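Local coordinates for protein putative hydrolase (Chloroflexus aurantiacus J-10-fl, PDB 3CMN) that is a putative hydrolase of the zincin-like metallopeptidase family, whose reaction and substrate are not established and which probably depends on zinc, at residues D39-A42 / F43-Q47; M186-A189 / F190-E193; R278-P281 / S282-Q285; A291-Q294 / R295-T298; G356-I359 / V360-D363. All coordinates share one frame; numbering follows the deposited sequence.

All five contacts are local, between side chains three to five residues apart on or beside helices. Contact 2 is buried, about 9 Å from the centre of the chain, and built of aromatic, methionine and carboxylate groups. Contacts 1 and 4 lie on the surface and are rich in arginine and glutamine, each with a water bridging backbone to an arginine. Contacts 3 and 5 are partly buried. Contact 3, a turn joining helix 248-279 to helix 283-307, which also carries contact 4, sets a Leu-Phe pair against a water bridge; contact 5, on the final helix, repeats the Met-aromatic pairing of contact 2. Contacts 1 and 5 sit on opposite sides of the chain's centre, their centres about 47 Å apart.

Contact 1: residues D39-A42 / F43-Q47; sequences DNRA and FRREQ
Asn40 lies against the Phe43 ring in a CH-pi contact: its CB sits over one face, 3.6 Å from the centroid of the Phe43 ring. The amide of Asn40 continues across the rim toward CE2, its plane only 17° from that of the ring. Phe43 reaches back to it because its CG stands between the backbone N and the carbonyl carbon (chi1 78°). CE1 of the same phenylalanine also lies over a face of the Arg44 guanidinium.

Polar links flank this CH-pi contact. Arg44 N donates to Asn40 O at 3.2 Å, and Glu46 N to Ala42 O at 3.3 Å. A water accepts from Arg44 NE at 2.7 Å and donates to Asp39 O at 2.6 Å, tying the incoming loop to the helix. Arg44 NH1 gives a hydrogen to Gln47 OE1 at 2.9 Å, on a lone pair of the amide oxygen and in the plane of the guanidinium.

Arg44 NH2 is also salt-bridged to Asp174, which accepts from Gln47 NE2 as well, while Arg41 pairs with Glu81. The arrangement is that of a helix N-terminus, the first turn of helix 41-63, with Asn40 at the N-cap position but without a side-chain capping bond.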
loop_
_atom_site.group_PDB
_atom_site.type_symbol
_atom_site.label_atom_id
_atom_site.label_comp_id
_atom_site.label_asym_id
_atom_site.label_seq_id
_atom_site.Cartn_x
_atom_site.Cartn_y
_atom_site.Cartn_z
ATOM N N ASP A 39 19.220 -13.451 5.187
ATOM C CA ASP A 39 19.842 -14.487 5.997
ATOM C C ASP A 39 18.736 -15.456 6.376
ATOM O O ASP A 39 17.607 -15.040 6.632
ATOM C CB ASP A 39 20.452 -13.906 7.273
ATOM C CG ASP A 39 21.665 -13.048 7.004
ATOM O OD1 ASP A 39 22.594 -13.527 6.317
ATOM O OD2 ASP A 39 21.690 -11.896 7.490
ATOM N N ASN A 40 19.064 -16.745 6.397
ATOM C CA ASN A 40 18.105 -17.783 6.766
ATOM C C ASN A 40 16.751 -17.627 6.108
ATOM O O ASN A 40 15.748 -17.359 6.773
ATOM C CB ASN A 40 17.924 -17.807 8.281
ATOM C CG ASN A 40 19.171 -18.232 8.991
ATOM O OD1 ASN A 40 19.625 -19.371 8.833
ATOM N ND2 ASN A 40 19.752 -17.322 9.772
ATOM N N ARG A 41 16.729 -17.800 4.794
ATOM C CA ARG A 41 15.497 -17.686 4.040
ATOM C C ARG A 41 14.558 -18.771 4.534
ATOM O O ARG A 41 13.365 -18.539 4.727
ATOM C CB ARG A 41 15.765 -17.872 2.546
ATOM C CG ARG A 41 14.547 -17.617 1.678
ATOM C CD ARG A 41 14.854 -17.823 0.213
ATOM N NE ARG A 41 15.992 -17.018 -0.214
ATOM C CZ ARG A 41 15.925 -15.760 -0.628
ATOM N NH1 ARG A 41 14.765 -15.131 -0.683
ATOM N NH2 ARG A 41 17.032 -15.131 -0.985
ATOM N N ALA A 42 15.113 -19.953 4.768
ATOM C CA ALA A 42 14.321 -21.088 5.229
ATOM C C ALA A 42 13.472 -20.825 6.477
ATOM O O ALA A 42 12.254 -20.991 6.433
ATOM C CB ALA A 42 15.217 -22.286 5.457
ATOM N N PHE A 43 14.071 -20.417 7.593
ATOM C CA PHE A 43 13.208 -20.199 8.745
ATOM C C PHE A 43 12.366 -18.929 8.646
ATOM O O PHE A 43 11.330 -18.820 9.297
ATOM C CB PHE A 43 13.981 -20.317 10.088
ATOM C CG PHE A 43 14.832 -19.125 10.473
ATOM C CD1 PHE A 43 14.283 -17.851 10.607
ATOM C CD2 PHE A 43 16.161 -19.315 10.852
ATOM C CE1 PHE A 43 15.035 -16.786 11.116
ATOM C CE2 PHE A 43 16.932 -18.255 11.368
ATOM C CZ PHE A 43 16.365 -16.984 11.502
ATOM N N ARG A 44 12.785 -17.980 7.814
ATOM C CA ARG A 44 11.993 -16.764 7.644
ATOM C C ARG A 44 10.705 -17.131 6.876
ATOM O O ARG A 44 9.629 -16.619 7.177
ATOM C CB ARG A 44 12.788 -15.681 6.898
ATOM C CG ARG A 44 13.863 -14.975 7.740
ATOM C CD ARG A 44 13.302 -14.302 9.002
ATOM N NE ARG A 44 14.370 -13.647 9.770
ATOM C CZ ARG A 44 14.249 -13.165 11.005
ATOM N NH1 ARG A 44 13.103 -13.249 11.668
ATOM N NH2 ARG A 44 15.284 -12.579 11.573
ATOM N N ARG A 45 10.817 -18.034 5.905
ATOM C CA ARG A 45 9.654 -18.485 5.147
ATOM C C ARG A 45 8.688 -19.154 6.123
ATOM O O ARG A 45 7.477 -18.994 6.009
ATOM C CB ARG A 45 10.047 -19.507 4.072
ATOM C CG ARG A 45 11.142 -19.073 3.123
ATOM C CD ARG A 45 11.318 -20.057 1.958
ATOM N NE ARG A 45 10.435 -19.711 0.846
ATOM C CZ ARG A 45 9.123 -19.913 0.841
ATOM N NH1 ARG A 45 8.533 -20.476 1.881
ATOM N NH2 ARG A 45 8.394 -19.508 -0.185
ATOM N N GLU A 46 9.234 -19.925 7.067
ATOM C CA GLU A 46 8.428 -20.610 8.084
ATOM C C GLU A 46 7.650 -19.587 8.884
ATOM O O GLU A 46 6.438 -19.685 9.047
ATOM C CB GLU A 46 9.313 -21.378 9.074
ATOM C CG GLU A 46 10.025 -22.619 8.545
ATOM C CD GLU A 46 9.132 -23.842 8.508
ATOM O OE1 GLU A 46 9.666 -24.962 8.366
ATOM O OE2 GLU A 46 7.896 -23.692 8.617
ATOM N N GLN A 47 8.374 -18.602 9.391
ATOM C CA GLN A 47 7.799 -17.552 10.215
ATOM C C GLN A 47 6.645 -16.859 9.511
ATOM O O GLN A 47 5.525 -16.839 10.023
ATOM C CB GLN A 47 8.891 -16.553 10.591
ATOM C CG GLN A 47 8.506 -15.506 11.613
ATOM C CD GLN A 47 9.639 -14.538 11.865
ATOM O OE1 GLN A 47 10.595 -14.473 11.083
ATOM N NE2 GLN A 47 9.541 -13.770 12.947
HETATM O O HOH W 1 16.845 -13.818 8.750
#

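Contact 2: residues M186-A189 / F190-E193; sequences MTHA and FEFE
The helix that carries the HExxH pattern of zincins, residues 174-193, ends in this contact, and His188 is the second histidine of that pattern; no metal is bound to it here. Glu191, one turn on, lies side by side with His188, both pointing the same way, and Glu191 OE2 comes within 3.2 Å of His188 CD2. Carboxylate and imidazole planes stand 86° apart. The same OE2 touches the methyl of Thr187, at 3.3 Å from CG2, while Thr187 OG1 is hydrogen-bonded to Leu183 O one turn earlier.

On another side of the helix Met186 packs against the Phe190 ring. Its CE is 3.5 Å from Phe190 CD1, and SD stands at the ring edge, a Met-aromatic contact. Bends at chi2 (73°) and chi3 of Met186 bring the sulfur and then the methyl to the ring. Ile59 of helix 41-63 touches both side chains. In zincins the glutamate and histidines of HExxH activate water and bind zinc, and His184, Glu185 and His188 would be expected to do so here.

Regular helix bonds hold the frame: Glu191 N meets Thr187 O at 2.9 Å with an N-H...O angle of 167°, and Phe192 N meets His188 O at 2.9 Å. The edge of the Phe192 ring also faces His188 O, CD1 lying 3.0 Å from it. Phe192 itself meets the ring of Tyr142, and Glu193 OE2 forms a salt bridge with Arg199.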
loop_
_atom_site.group_PDB
_atom_site.type_symbol
_atom_site.label_atom_id
_atom_site.label_comp_id
_atom_site.label_asym_id
_atom_site.label_seq_id
_atom_site.Cartn_x
_atom_site.Cartn_y
_atom_site.Cartn_z
ATOM N N MET A 186 -1.667 -8.325 5.094
ATOM C CA MET A 186 -2.890 -9.058 4.850
ATOM C C MET A 186 -4.077 -8.114 4.830
ATOM O O MET A 186 -5.013 -8.298 4.051
ATOM C CB MET A 186 -3.087 -10.145 5.911
ATOM C CG MET A 186 -4.268 -11.078 5.655
ATOM S SD MET A 186 -3.975 -12.218 4.321
ATOM C CE MET A 186 -4.565 -11.291 3.026
ATOM N N THR A 187 -4.036 -7.096 5.676
ATOM C CA THR A 187 -5.128 -6.142 5.708
ATOM C C THR A 187 -5.299 -5.519 4.327
ATOM O O THR A 187 -6.398 -5.526 3.766
ATOM C CB THR A 187 -4.897 -5.046 6.779
ATOM O OG1 THR A 187 -4.861 -5.658 8.072
ATOM C CG2 THR A 187 -6.035 -4.037 6.766
ATOM N N HIS A 188 -4.205 -5.022 3.763
ATOM C CA HIS A 188 -4.265 -4.409 2.446
ATOM C C HIS A 188 -4.636 -5.374 1.326
ATOM O O HIS A 188 -5.211 -4.969 0.318
ATOM C CB HIS A 188 -2.950 -3.699 2.142
ATOM C CG HIS A 188 -2.733 -2.491 2.992
ATOM N ND1 HIS A 188 -2.227 -1.308 2.495
ATOM C CD2 HIS A 188 -3.022 -2.260 4.293
ATOM C CE1 HIS A 188 -2.222 -0.398 3.455
ATOM N NE2 HIS A 188 -2.700 -0.952 4.556
ATOM N N ALA A 189 -4.328 -6.652 1.508
ATOM C CA ALA A 189 -4.671 -7.645 0.502
ATOM C C ALA A 189 -6.191 -7.756 0.471
ATOM O O ALA A 189 -6.806 -7.889 -0.596
ATOM C CB ALA A 189 -4.053 -8.976 0.850
ATOM N N PHE A 190 -6.788 -7.705 1.658
ATOM C CA PHE A 190 -8.235 -7.770 1.792
ATOM C C PHE A 190 -8.862 -6.507 1.180
ATOM O O PHE A 190 -9.773 -6.593 0.367
ATOM C CB PHE A 190 -8.630 -7.877 3.275
ATOM C CG PHE A 190 -8.776 -9.298 3.778
ATOM C CD1 PHE A 190 -7.656 -10.094 4.017
ATOM C CD2 PHE A 190 -10.043 -9.845 3.991
ATOM C CE1 PHE A 190 -7.788 -11.410 4.455
ATOM C CE2 PHE A 190 -10.194 -11.174 4.434
ATOM C CZ PHE A 190 -9.065 -11.957 4.665
ATOM N N GLU A 191 -8.356 -5.339 1.573
ATOM C CA GLU A 191 -8.872 -4.068 1.083
ATOM C C GLU A 191 -8.807 -3.964 -0.440
ATOM O O GLU A 191 -9.686 -3.370 -1.065
ATOM C CB GLU A 191 -8.106 -2.900 1.704
ATOM C CG GLU A 191 -8.149 -2.856 3.225
ATOM C CD GLU A 191 -7.380 -1.675 3.787
ATOM O OE1 GLU A 191 -7.915 -0.550 3.779
ATOM O OE2 GLU A 191 -6.227 -1.873 4.222
ATOM N N PHE A 192 -7.772 -4.550 -1.035
ATOM C CA PHE A 192 -7.614 -4.511 -2.484
ATOM C C PHE A 192 -8.254 -5.661 -3.232
ATOM O O PHE A 192 -8.536 -5.530 -4.424
ATOM C CB PHE A 192 -6.129 -4.467 -2.880
ATOM C CG PHE A 192 -5.513 -3.100 -2.789
ATOM C CD1 PHE A 192 -4.835 -2.705 -1.647
ATOM C CD2 PHE A 192 -5.641 -2.196 -3.839
ATOM C CE1 PHE A 192 -4.292 -1.437 -1.543
ATOM C CE2 PHE A 192 -5.097 -0.914 -3.746
ATOM C CZ PHE A 192 -4.422 -0.537 -2.592
ATOM N N GLU A 193 -8.490 -6.778 -2.552
ATOM C CA GLU A 193 -9.046 -7.949 -3.221
ATOM C C GLU A 193 -10.361 -8.516 -2.697
ATOM O O GLU A 193 -11.057 -9.210 -3.430
ATOM C CB GLU A 193 -7.983 -9.052 -3.247
ATOM C CG GLU A 193 -6.656 -8.574 -3.833
ATOM C CD GLU A 193 -5.496 -9.513 -3.538
ATOM O OE1 GLU A 193 -5.284 -9.830 -2.350
ATOM O OE2 GLU A 193 -4.793 -9.929 -4.486
#

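Contact 3: residues R278-P281 / S282-Q285; sequences RLLP and SFNQ
Leu280 and Phe283 form the tight side of this contact. Leu280 CD1 meets the edge of the Phe283 ring, lying near the ring plane and 3.8 Å from Phe283 CD1, while Leu280 CB is 3.9 Å from Phe283 CB. Both residues are buried. Leu280 CG lies anti to its own carbonyl carbon, with CD1 carrying the branch forward to the ring. Leu280 also touches Leu179 and Trp180 of helix 174-193, and Phe283 rests on Asn273 and Arg277 of helix 248-279, so the pair links the turn to both helices.

The backbone between them closes a type I beta turn from Leu280 to Phe283, with Pro281 and Ser282 at its two corners. Its hydrogen bond runs from Phe283 N to Leu280 O, 2.9 Å with an N-H...O angle of 153°; the donor stands well above the carbonyl plane, 62° out of it. This turn reverses the chain out of helix 248-279 and launches helix 283-307, with Ser282 at the N-cap position of the new helix. Its side chain makes no capping bond there: Ser282 OG instead hydrogen-bonds Asp176 OD2 on helix 174-193.

The looser side faces solvent. Pro281 and Gln285 are exposed, and their link passes through a water that donates to Pro281 O at 2.9 Å; its approach to Gln285 OE1 is too short to be trusted in detail. A bend at chi2 (67°) turns the glutamine amide back toward Pro281 O; its OE1 remains 3.5 Å from Pro281 O, with the water between the two acceptors.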
loop_
_atom_site.group_PDB
_atom_site.type_symbol
_atom_site.label_atom_id
_atom_site.label_comp_id
_atom_site.label_asym_id
_atom_site.label_seq_id
_atom_site.Cartn_x
_atom_site.Cartn_y
_atom_site.Cartn_z
ATOM N N ARG A 278 -4.575 -7.088 20.271
ATOM C CA ARG A 278 -4.766 -8.298 21.049
ATOM C C ARG A 278 -3.614 -9.287 20.893
ATOM O O ARG A 278 -3.390 -10.124 21.773
ATOM C CB ARG A 278 -6.085 -8.978 20.660
ATOM C CG ARG A 278 -6.618 -8.653 19.265
ATOM C CD ARG A 278 -6.646 -9.875 18.333
ATOM N NE ARG A 278 -7.012 -11.133 18.993
ATOM C CZ ARG A 278 -8.031 -11.284 19.837
ATOM N NH1 ARG A 278 -8.807 -10.255 20.147
ATOM N NH2 ARG A 278 -8.280 -12.474 20.369
ATOM N N LEU A 279 -2.865 -9.189 19.796
ATOM C CA LEU A 279 -1.772 -10.130 19.586
ATOM C C LEU A 279 -0.349 -9.599 19.671
ATOM O O LEU A 279 0.591 -10.384 19.621
ATOM C CB LEU A 279 -1.953 -10.854 18.250
ATOM C CG LEU A 279 -3.148 -11.802 18.143
ATOM C CD1 LEU A 279 -3.030 -12.621 16.868
ATOM C CD2 LEU A 279 -3.181 -12.723 19.344
ATOM N N LEU A 280 -0.172 -8.289 19.797
ATOM C CA LEU A 280 1.183 -7.742 19.877
ATOM C C LEU A 280 1.448 -6.972 21.170
ATOM O O LEU A 280 1.030 -5.824 21.314
ATOM C CB LEU A 280 1.467 -6.830 18.675
ATOM C CG LEU A 280 1.327 -7.464 17.285
ATOM C CD1 LEU A 280 1.550 -6.409 16.209
ATOM C CD2 LEU A 280 2.319 -8.619 17.149
ATOM N N PRO A 281 2.149 -7.599 22.131
ATOM C CA PRO A 281 2.447 -6.923 23.398
ATOM C C PRO A 281 3.232 -5.618 23.236
ATOM O O PRO A 281 3.107 -4.708 24.054
ATOM C CB PRO A 281 3.209 -7.991 24.201
ATOM C CG PRO A 281 3.705 -8.962 23.149
ATOM C CD PRO A 281 2.571 -9.010 22.176
ATOM N N SER A 282 4.027 -5.520 22.176
ATOM C CA SER A 282 4.811 -4.314 21.921
ATOM C C SER A 282 4.088 -3.374 20.963
ATOM O O SER A 282 4.664 -2.387 20.500
ATOM C CB SER A 282 6.187 -4.677 21.350
ATOM O OG SER A 282 6.079 -5.485 20.190
ATOM N N PHE A 283 2.819 -3.671 20.690
ATOM C CA PHE A 283 2.007 -2.872 19.778
ATOM C C PHE A 283 2.164 -1.362 19.946
ATOM O O PHE A 283 2.469 -0.653 18.985
ATOM C CB PHE A 283 0.527 -3.228 19.922
ATOM C CG PHE A 283 -0.330 -2.708 18.797
ATOM C CD1 PHE A 283 -0.429 -3.418 17.598
ATOM C CD2 PHE A 283 -1.017 -1.500 18.920
ATOM C CE1 PHE A 283 -1.203 -2.935 16.537
ATOM C CE2 PHE A 283 -1.794 -1.004 17.868
ATOM C CZ PHE A 283 -1.887 -1.724 16.676
ATOM N N ASN A 284 1.938 -0.863 21.156
ATOM C CA ASN A 284 2.063 0.568 21.394
ATOM C C ASN A 284 3.469 1.013 21.025
ATOM O O ASN A 284 3.641 2.043 20.364
ATOM C CB ASN A 284 1.754 0.901 22.854
ATOM C CG ASN A 284 0.297 0.640 23.216
ATOM O OD1 ASN A 284 -0.617 1.188 22.599
ATOM N ND2 ASN A 284 0.076 -0.204 24.218
ATOM N N GLN A 285 4.464 0.227 21.433
ATOM C CA GLN A 285 5.864 0.524 21.141
ATOM C C GLN A 285 6.100 0.728 19.642
ATOM O O GLN A 285 6.691 1.732 19.221
ATOM C CB GLN A 285 6.762 -0.624 21.624
ATOM C CG GLN A 285 7.113 -0.611 23.117
ATOM C CD GLN A 285 5.920 -0.866 24.024
ATOM O OE1 GLN A 285 5.211 -1.857 23.868
ATOM N NE2 GLN A 285 5.703 0.028 24.987
HETATM O O HOH W 2 3.229 -2.118 25.246
#

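Contact 4: residues A291-Q294 / R295-T298; sequences AQRQ and RQRT
Gln296 runs back along the helix beside Gln292 and Arg293, one turn earlier. Its CB lies 3.5 Å from both Gln292 O and Arg293 O. CG comes closer to the first of these, 3.1 Å from Gln292 O, because it stands beside its own backbone N, anti to the carbonyl carbon (chi1 -69°). The chain then continues extended, and CD passes the same oxygen. At the tip, OE1 meets Arg293 CA at 3.4 Å and CD of the arginine at 3.6 Å; it lies on the edge side of the guanidinium, near its plane, but touches the CD before it rather than the group itself. The amide and guanidinium planes are 76° apart. With an alanine here, Arg293 CD would probably lose its contact with the amide oxygen and the arginine be freer to turn.

Beneath these side chains the helix bonds continue, Gln296 N to Gln292 O at 3.0 Å and Thr298 N to Gln294 O at 3.1 Å. Gln294 O is used a second time by a water, which donates to it, accepts from Arg297 NE at 2.8 Å and also bonds Thr298 OG1. Bends at chi2 and chi3 bring the Arg297 guanidinium edge to this water.

Arg297 NH1 holds Asp143 O, while Glu265 makes a long, weak ion pair with NH2. On the other flank, Arg293 and Gln296 both touch Arg137. The arrangement is the i to i+3 and i+4 packing of polar side chains along an alpha helix, here on helix 283-307 where the Arg297 side chain comes close to, but does not contact, the HExxH residues of what may be a zinc site.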
loop_
_atom_site.group_PDB
_atom_site.type_symbol
_atom_site.label_atom_id
_atom_site.label_comp_id
_atom_site.label_asym_id
_atom_site.label_seq_id
_atom_site.Cartn_x
_atom_site.Cartn_y
_atom_site.Cartn_z
ATOM N N ALA A 291 6.076 5.472 13.488
ATOM C CA ALA A 291 5.432 6.718 13.077
ATOM C C ALA A 291 6.129 7.452 11.923
ATOM O O ALA A 291 5.493 7.789 10.917
ATOM C CB ALA A 291 5.301 7.649 14.277
ATOM N N GLN A 292 7.428 7.701 12.060
ATOM C CA GLN A 292 8.157 8.412 11.017
ATOM C C GLN A 292 8.307 7.601 9.731
ATOM O O GLN A 292 8.343 8.167 8.638
ATOM C CB GLN A 292 9.547 8.847 11.510
ATOM C CG GLN A 292 10.318 9.651 10.460
ATOM C CD GLN A 292 11.708 10.069 10.906
ATOM O OE1 GLN A 292 11.869 10.802 11.883
ATOM N NE2 GLN A 292 12.724 9.607 10.181
ATOM N N ARG A 293 8.401 6.282 9.859
ATOM C CA ARG A 293 8.540 5.410 8.694
ATOM C C ARG A 293 7.241 5.389 7.881
ATOM O O ARG A 293 7.250 5.100 6.684
ATOM C CB ARG A 293 8.895 3.990 9.138
ATOM C CG ARG A 293 9.141 3.016 7.991
ATOM C CD ARG A 293 10.404 3.368 7.210
ATOM N NE ARG A 293 10.810 2.269 6.340
ATOM C CZ ARG A 293 12.036 2.132 5.850
ATOM N NH1 ARG A 293 12.965 3.032 6.141
ATOM N NH2 ARG A 293 12.347 1.081 5.101
ATOM N N GLN A 294 6.131 5.700 8.542
ATOM C CA GLN A 294 4.829 5.750 7.885
ATOM C C GLN A 294 4.719 7.060 7.094
ATOM O O GLN A 294 4.187 7.082 5.985
ATOM C CB GLN A 294 3.710 5.674 8.924
ATOM C CG GLN A 294 3.650 4.360 9.689
ATOM C CD GLN A 294 2.670 4.399 10.854
ATOM O OE1 GLN A 294 2.805 5.211 11.773
ATOM N NE2 GLN A 294 1.682 3.517 10.821
ATOM N N ARG A 295 5.221 8.147 7.676
ATOM C CA ARG A 295 5.213 9.455 7.024
ATOM C C ARG A 295 6.048 9.319 5.761
ATOM O O ARG A 295 5.727 9.876 4.709
ATOM C CB ARG A 295 5.867 10.513 7.921
ATOM C CG ARG A 295 5.272 10.617 9.317
ATOM C CD ARG A 295 6.193 11.398 10.262
ATOM N NE ARG A 295 5.672 11.453 11.629
ATOM C CZ ARG A 295 4.491 11.979 11.958
ATOM N NH1 ARG A 295 3.699 12.502 11.024
ATOM N NH2 ARG A 295 4.096 11.979 13.227
ATOM N N GLN A 296 7.133 8.568 5.887
ATOM C CA GLN A 296 8.041 8.334 4.776
ATOM C C GLN A 296 7.390 7.533 3.651
ATOM O O GLN A 296 7.510 7.906 2.486
ATOM C CB GLN A 296 9.289 7.606 5.275
ATOM C CG GLN A 296 10.167 8.455 6.174
ATOM C CD GLN A 296 11.398 7.722 6.654
ATOM O OE1 GLN A 296 11.329 6.860 7.534
ATOM N NE2 GLN A 296 12.536 8.050 6.070
ATOM N N ARG A 297 6.713 6.436 4.008
ATOM C CA ARG A 297 6.052 5.576 3.027
ATOM C C ARG A 297 5.032 6.366 2.217
ATOM O O ARG A 297 4.868 6.157 1.014
ATOM C CB ARG A 297 5.341 4.417 3.724
ATOM C CG ARG A 297 4.696 3.416 2.766
ATOM C CD ARG A 297 3.343 2.918 3.289
ATOM N NE ARG A 297 2.333 3.982 3.324
ATOM C CZ ARG A 297 1.654 4.427 2.264
ATOM N NH1 ARG A 297 1.856 3.901 1.059
ATOM N NH2 ARG A 297 0.785 5.421 2.406
ATOM N N THR A 298 4.346 7.276 2.893
ATOM C CA THR A 298 3.338 8.108 2.262
ATOM C C THR A 298 3.961 9.039 1.231
ATOM O O THR A 298 3.430 9.219 0.138
ATOM C CB THR A 298 2.599 8.931 3.329
ATOM O OG1 THR A 298 1.764 8.051 4.088
ATOM C CG2 THR A 298 1.753 10.022 2.695
HETATM O O HOH W 3 1.788 5.567 5.543
#

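Contact 5: residues G356-I359 / V360-D363; sequences GQWI and VRMD
Trp358 O accepts the shortest sound bond across this turn, from Met362 N at 2.9 Å, and the methionine side chain lies over one face of the indole. Met362 CG sits above the six-membered ring of Trp358 in a CH-pi contact, 3.4 Å from its centroid and 13° off the ring normal. SD follows toward the five-membered ring, 4.4 Å from that centroid, in an oblique Met-aromatic contact. Two successive bends at chi2 and chi3 of Met362 fold the thioether over the indole.

The Trp358 indole takes its place because CG is anti to the backbone N (chi1 -175°), which leans the indole toward the next turn, where Met362 stands. At the pyrrole side Arg361 NH2 comes within 3.6 Å of Trp358 CD1, the guanidinium plane turned 81° from the ring. Arg361 is held by a salt bridge from NE to Glu351 and by a hydrogen bond from NH1 to Glu344 O, while Trp358 NE1 donates to Asn345 O. With a leucine in place of the tryptophan, Met362 would probably lose the flat surface it lies on and Asn345 O its indole donor.

Further round, Val360 N bonds to Gly356 O at 3.0 Å, nearly straight, and Asp363 N to Ile359 O at 3.1 Å. Asp363 OD1 salt-bridges Arg331, and Ile359 packs on Val327 and Ala330 of helix 319-331. The whole is an amphipathic C-terminal helix, residues 355-363, with Trp358 and Ile359 set against helix 319-331 and Met362 against Phe335 of helix 333-336 and nearby loop residues.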
loop_
_atom_site.group_PDB
_atom_site.type_symbol
_atom_site.label_atom_id
_atom_site.label_comp_id
_atom_site.label_asym_id
_atom_site.label_seq_id
_atom_site.Cartn_x
_atom_site.Cartn_y
_atom_site.Cartn_z
ATOM N N GLY A 356 -19.102 13.244 9.864
ATOM C CA GLY A 356 -20.527 13.503 9.992
ATOM C C GLY A 356 -21.251 13.546 8.662
ATOM O O GLY A 356 -22.286 12.900 8.494
ATOM N N GLN A 357 -20.708 14.313 7.718
ATOM C CA GLN A 357 -21.293 14.446 6.384
ATOM C C GLN A 357 -21.509 13.066 5.771
ATOM O O GLN A 357 -22.543 12.789 5.165
ATOM C CB GLN A 357 -20.361 15.254 5.470
ATOM C CG GLN A 357 -21.005 16.469 4.813
ATOM C CD GLN A 357 -20.120 17.103 3.743
ATOM O OE1 GLN A 357 -19.891 16.522 2.679
ATOM N NE2 GLN A 357 -19.613 18.297 4.029
ATOM N N TRP A 358 -20.515 12.201 5.933
ATOM C CA TRP A 358 -20.580 10.857 5.380
ATOM C C TRP A 358 -21.639 9.996 6.064
ATOM O O TRP A 358 -22.372 9.254 5.400
ATOM C CB TRP A 358 -19.217 10.174 5.511
ATOM C CG TRP A 358 -19.167 8.828 4.862
ATOM C CD1 TRP A 358 -18.923 8.561 3.545
ATOM C CD2 TRP A 358 -19.351 7.557 5.506
ATOM N NE1 TRP A 358 -18.936 7.202 3.330
ATOM C CE2 TRP A 358 -19.196 6.562 4.515
ATOM C CE3 TRP A 358 -19.630 7.163 6.823
ATOM C CZ2 TRP A 358 -19.305 5.200 4.798
ATOM C CZ3 TRP A 358 -19.741 5.806 7.108
ATOM C CH2 TRP A 358 -19.578 4.837 6.096
ATOM N N ILE A 359 -21.707 10.085 7.391
ATOM C CA ILE A 359 -22.671 9.298 8.149
ATOM C C ILE A 359 -24.083 9.667 7.714
ATOM O O ILE A 359 -24.927 8.796 7.507
ATOM C CB ILE A 359 -22.469 9.505 9.677
ATOM C CG1 ILE A 359 -21.092 8.960 10.074
ATOM C CG2 ILE A 359 -23.565 8.791 10.477
ATOM C CD1 ILE A 359 -20.790 9.023 11.558
ATOM N N VAL A 360 -24.319 10.961 7.535
ATOM C CA VAL A 360 -25.617 11.438 7.098
ATOM C C VAL A 360 -25.925 10.911 5.693
ATOM O O VAL A 360 -26.991 10.335 5.455
ATOM C CB VAL A 360 -25.656 12.983 7.097
ATOM C CG1 VAL A 360 -26.953 13.482 6.503
ATOM C CG2 VAL A 360 -25.506 13.496 8.510
ATOM N N ARG A 361 -24.987 11.096 4.768
ATOM C CA ARG A 361 -25.180 10.631 3.397
ATOM C C ARG A 361 -25.465 9.131 3.321
ATOM O O ARG A 361 -26.260 8.693 2.487
ATOM C CB ARG A 361 -23.955 10.968 2.537
ATOM C CG ARG A 361 -24.103 10.593 1.058
ATOM C CD ARG A 361 -23.045 11.278 0.189
ATOM N NE ARG A 361 -21.684 10.811 0.444
ATOM C CZ ARG A 361 -21.123 9.750 -0.140
ATOM N NH1 ARG A 361 -21.796 9.018 -1.027
ATOM N NH2 ARG A 361 -19.873 9.420 0.158
ATOM N N MET A 362 -24.819 8.336 4.177
ATOM C CA MET A 362 -25.056 6.894 4.152
ATOM C C MET A 362 -26.461 6.592 4.643
ATOM O O MET A 362 -27.071 5.618 4.211
ATOM C CB MET A 362 -24.042 6.130 5.020
ATOM C CG MET A 362 -22.618 6.018 4.439
ATOM S SD MET A 362 -22.509 5.490 2.724
ATOM C CE MET A 362 -22.711 3.892 2.825
ATOM N N ASP A 363 -26.959 7.437 5.547
ATOM C CA ASP A 363 -28.297 7.300 6.113
ATOM C C ASP A 363 -29.370 7.513 5.065
ATOM O O ASP A 363 -30.395 6.834 5.068
ATOM C CB ASP A 363 -28.513 8.310 7.241
ATOM C CG ASP A 363 -27.917 7.855 8.545
ATOM O OD1 ASP A 363 -27.582 6.660 8.635
ATOM O OD2 ASP A 363 -27.798 8.684 9.479
#